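Local coordinates for cofilin (Streptomyces griseoflavus, PDB 5IVU), which probably binds actin, as a bacterial member of the ADF/cofilin family of actin-binding proteins, at residues E15-L20 with R111-I116. Numbering follows the deposited sequence.
Sequences ETYQQL and RALTGI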
loop_
_atom_site.group_PDB
_atom_site.type_symbol
_atom_site.label_atom_id
_atom_site.label_comp_id
_atom_site.label_asym_id
_atom_site.label_seq_id
_atom_site.Cartn_x
_atom_site.Cartn_y
_atom_site.Cartn_z
ATOM N N GLU A 15 10.350 -9.200 2.541
ATOM C CA GLU A 15 11.674 -8.964 1.946
ATOM C C GLU A 15 11.730 -7.664 1.168
ATOM O O GLU A 15 12.637 -6.864 1.381
ATOM C CB GLU A 15 12.087 -10.112 1.013
ATOM C CG GLU A 15 12.523 -11.386 1.727
ATOM C CD GLU A 15 12.778 -12.553 0.777
ATOM O OE1 GLU A 15 12.902 -12.339 -0.451
ATOM O OE2 GLU A 15 12.851 -13.698 1.262
ATOM N N THR A 16 10.762 -7.465 0.273
ATOM C CA THR A 16 10.704 -6.252 -0.555
ATOM C C THR A 16 10.435 -5.012 0.295
ATOM O O THR A 16 10.943 -3.931 0.003
ATOM C CB THR A 16 9.629 -6.354 -1.655
ATOM O OG1 THR A 16 9.727 -7.620 -2.303
ATOM C CG2 THR A 16 9.810 -5.268 -2.704
ATOM N N TYR A 17 9.606 -5.171 1.318
ATOM C CA TYR A 17 9.323 -4.105 2.272
ATOM C C TYR A 17 10.582 -3.726 3.042
ATOM O O TYR A 17 10.843 -2.533 3.237
ATOM C CB TYR A 17 8.213 -4.524 3.238
ATOM C CG TYR A 17 7.978 -3.523 4.348
ATOM C CD1 TYR A 17 7.493 -2.236 4.072
ATOM C CD2 TYR A 17 8.234 -3.856 5.682
ATOM C CE1 TYR A 17 7.274 -1.320 5.097
ATOM C CE2 TYR A 17 8.007 -2.944 6.703
ATOM C CZ TYR A 17 7.531 -1.681 6.399
ATOM O OH TYR A 17 7.309 -0.770 7.390
ATOM N N GLN A 18 11.349 -4.730 3.480
ATOM C CA GLN A 18 12.629 -4.474 4.131
ATOM C C GLN A 18 13.574 -3.743 3.188
ATOM O O GLN A 18 14.273 -2.831 3.618
ATOM C CB GLN A 18 13.282 -5.755 4.658
ATOM C CG GLN A 18 12.585 -6.381 5.840
ATOM C CD GLN A 18 13.183 -7.722 6.273
ATOM O OE1 GLN A 18 13.749 -8.476 5.473
ATOM N NE2 GLN A 18 13.065 -8.019 7.554
ATOM N N GLN A 19 13.563 -4.100 1.905
ATOM C CA GLN A 19 14.349 -3.386 0.891
ATOM C C GLN A 19 13.904 -1.914 0.731
ATOM O O GLN A 19 14.738 -1.003 0.666
ATOM C CB GLN A 19 14.271 -4.108 -0.450
ATOM C CG GLN A 19 15.342 -3.681 -1.444
ATOM C CD GLN A 19 15.023 -4.074 -2.881
ATOM O OE1 GLN A 19 15.568 -3.491 -3.827
ATOM N NE2 GLN A 19 14.127 -5.056 -3.054
ATOM N N LEU A 20 12.594 -1.683 0.685
ATOM C CA LEU A 20 12.055 -0.327 0.703
ATOM C C LEU A 20 12.534 0.424 1.945
ATOM O O LEU A 20 12.947 1.576 1.859
ATOM C CB LEU A 20 10.513 -0.337 0.622
ATOM C CG LEU A 20 9.760 1.020 0.670
ATOM C CD1 LEU A 20 8.556 1.050 -0.266
ATOM C CD2 LEU A 20 9.303 1.379 2.076
ATOM N N ARG A 111 0.228 -6.884 9.876
ATOM C CA ARG A 111 0.985 -7.344 11.056
ATOM C C ARG A 111 2.453 -7.688 10.723
ATOM O O ARG A 111 3.347 -7.470 11.544
ATOM C CB ARG A 111 0.291 -8.551 11.700
ATOM C CG ARG A 111 0.628 -8.768 13.168
ATOM C CD ARG A 111 -0.038 -10.029 13.707
ATOM N NE ARG A 111 0.630 -11.234 13.211
ATOM C CZ ARG A 111 1.529 -11.975 13.872
ATOM N NH1 ARG A 111 1.912 -11.689 15.120
ATOM N NH2 ARG A 111 2.055 -13.041 13.267
ATOM N N ALA A 112 2.688 -8.211 9.520
ATOM C CA ALA A 112 4.025 -8.598 9.074
ATOM C C ALA A 112 4.954 -7.424 8.742
ATOM O O ALA A 112 6.170 -7.595 8.748
ATOM C CB ALA A 112 3.919 -9.517 7.873
ATOM N N LEU A 113 4.396 -6.247 8.456
ATOM C CA LEU A 113 5.198 -5.064 8.128
ATOM C C LEU A 113 5.501 -4.227 9.389
ATOM O O LEU A 113 4.613 -3.593 9.966
ATOM C CB LEU A 113 4.489 -4.210 7.072
ATOM C CG LEU A 113 4.000 -4.937 5.811
ATOM C CD1 LEU A 113 3.032 -4.055 5.037
ATOM C CD2 LEU A 113 5.134 -5.378 4.901
ATOM N N THR A 114 6.766 -4.215 9.794
ATOM C CA THR A 114 7.191 -3.551 11.029
ATOM C C THR A 114 7.509 -2.088 10.745
ATOM O O THR A 114 8.129 -1.769 9.731
ATOM C CB THR A 114 8.449 -4.233 11.629
ATOM O OG1 THR A 114 9.481 -4.316 10.645
ATOM C CG2 THR A 114 8.127 -5.648 12.126
ATOM N N GLY A 115 7.097 -1.207 11.649
ATOM C CA GLY A 115 7.466 0.210 11.585
ATOM C C GLY A 115 6.633 1.084 10.666
ATOM O O GLY A 115 7.091 2.154 10.254
ATOM N N ILE A 116 5.412 0.650 10.356
ATOM C CA ILE A 116 4.463 1.490 9.613
ATOM C C ILE A 116 4.061 2.654 10.522
ATOM O O ILE A 116 3.681 2.440 11.669
ATOM C CB ILE A 116 3.205 0.703 9.187
ATOM C CG1 ILE A 116 3.544 -0.392 8.156
ATOM C CG2 ILE A 116 2.125 1.638 8.654
ATOM C CD1 ILE A 116 4.045 0.086 6.810
#
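Y17 reaches from helix 11-21 to the loop that follows helix 96-112, and its hydroxyl donates a hydrogen bond to a backbone carbonyl there. The bond runs from Y17 OH to T114 O, 2.7 Å. The oxygen lies at the ring edge, in the ring plane. The donor sits well above the carbonyl plane, 47° out of it, with a C=O...donor angle of 132°. The ring points across the gap because CG is anti to the backbone N (chi1 174°).

L113 packs over one face of this ring. Its CD2 makes a CH-pi contact, 3.9 Å from the centroid of the Y17 ring. That methyl is displaced toward the root of the ring, 3.4 Å from Y17 CG. L113 CB lies over the same face, on the side of Y17 CD2 and CE2. I116 meets the far end obliquely: its CD1 is 3.4 Å from Y17 OH and 3.9 Å from Y17 CE1. T114 offers mainly its backbone; its own OG1 is hydrogen-bonded to K21, further along helix 11-21. The loop is therefore tied to that helix by a second polar link.

Helix 11-21 and the loop both pack on the central sheet of the ADF fold. Y17, L113 and I116 all touch V67 of strand 64-72. Y17 also rests on L84, and L113 and I116 on F86, both of strand 81-89. The tyrosine thus joins two elements that lie on the same sheet.

A phenylalanine at Y17 would probably leave T114 O without this donor and I116 CD1 without its closest neighbour on the ring's end. The contact is apolar along the ring and polar at its end: one hydroxyl bond pins the backbone of the loop leading to strand 118-122.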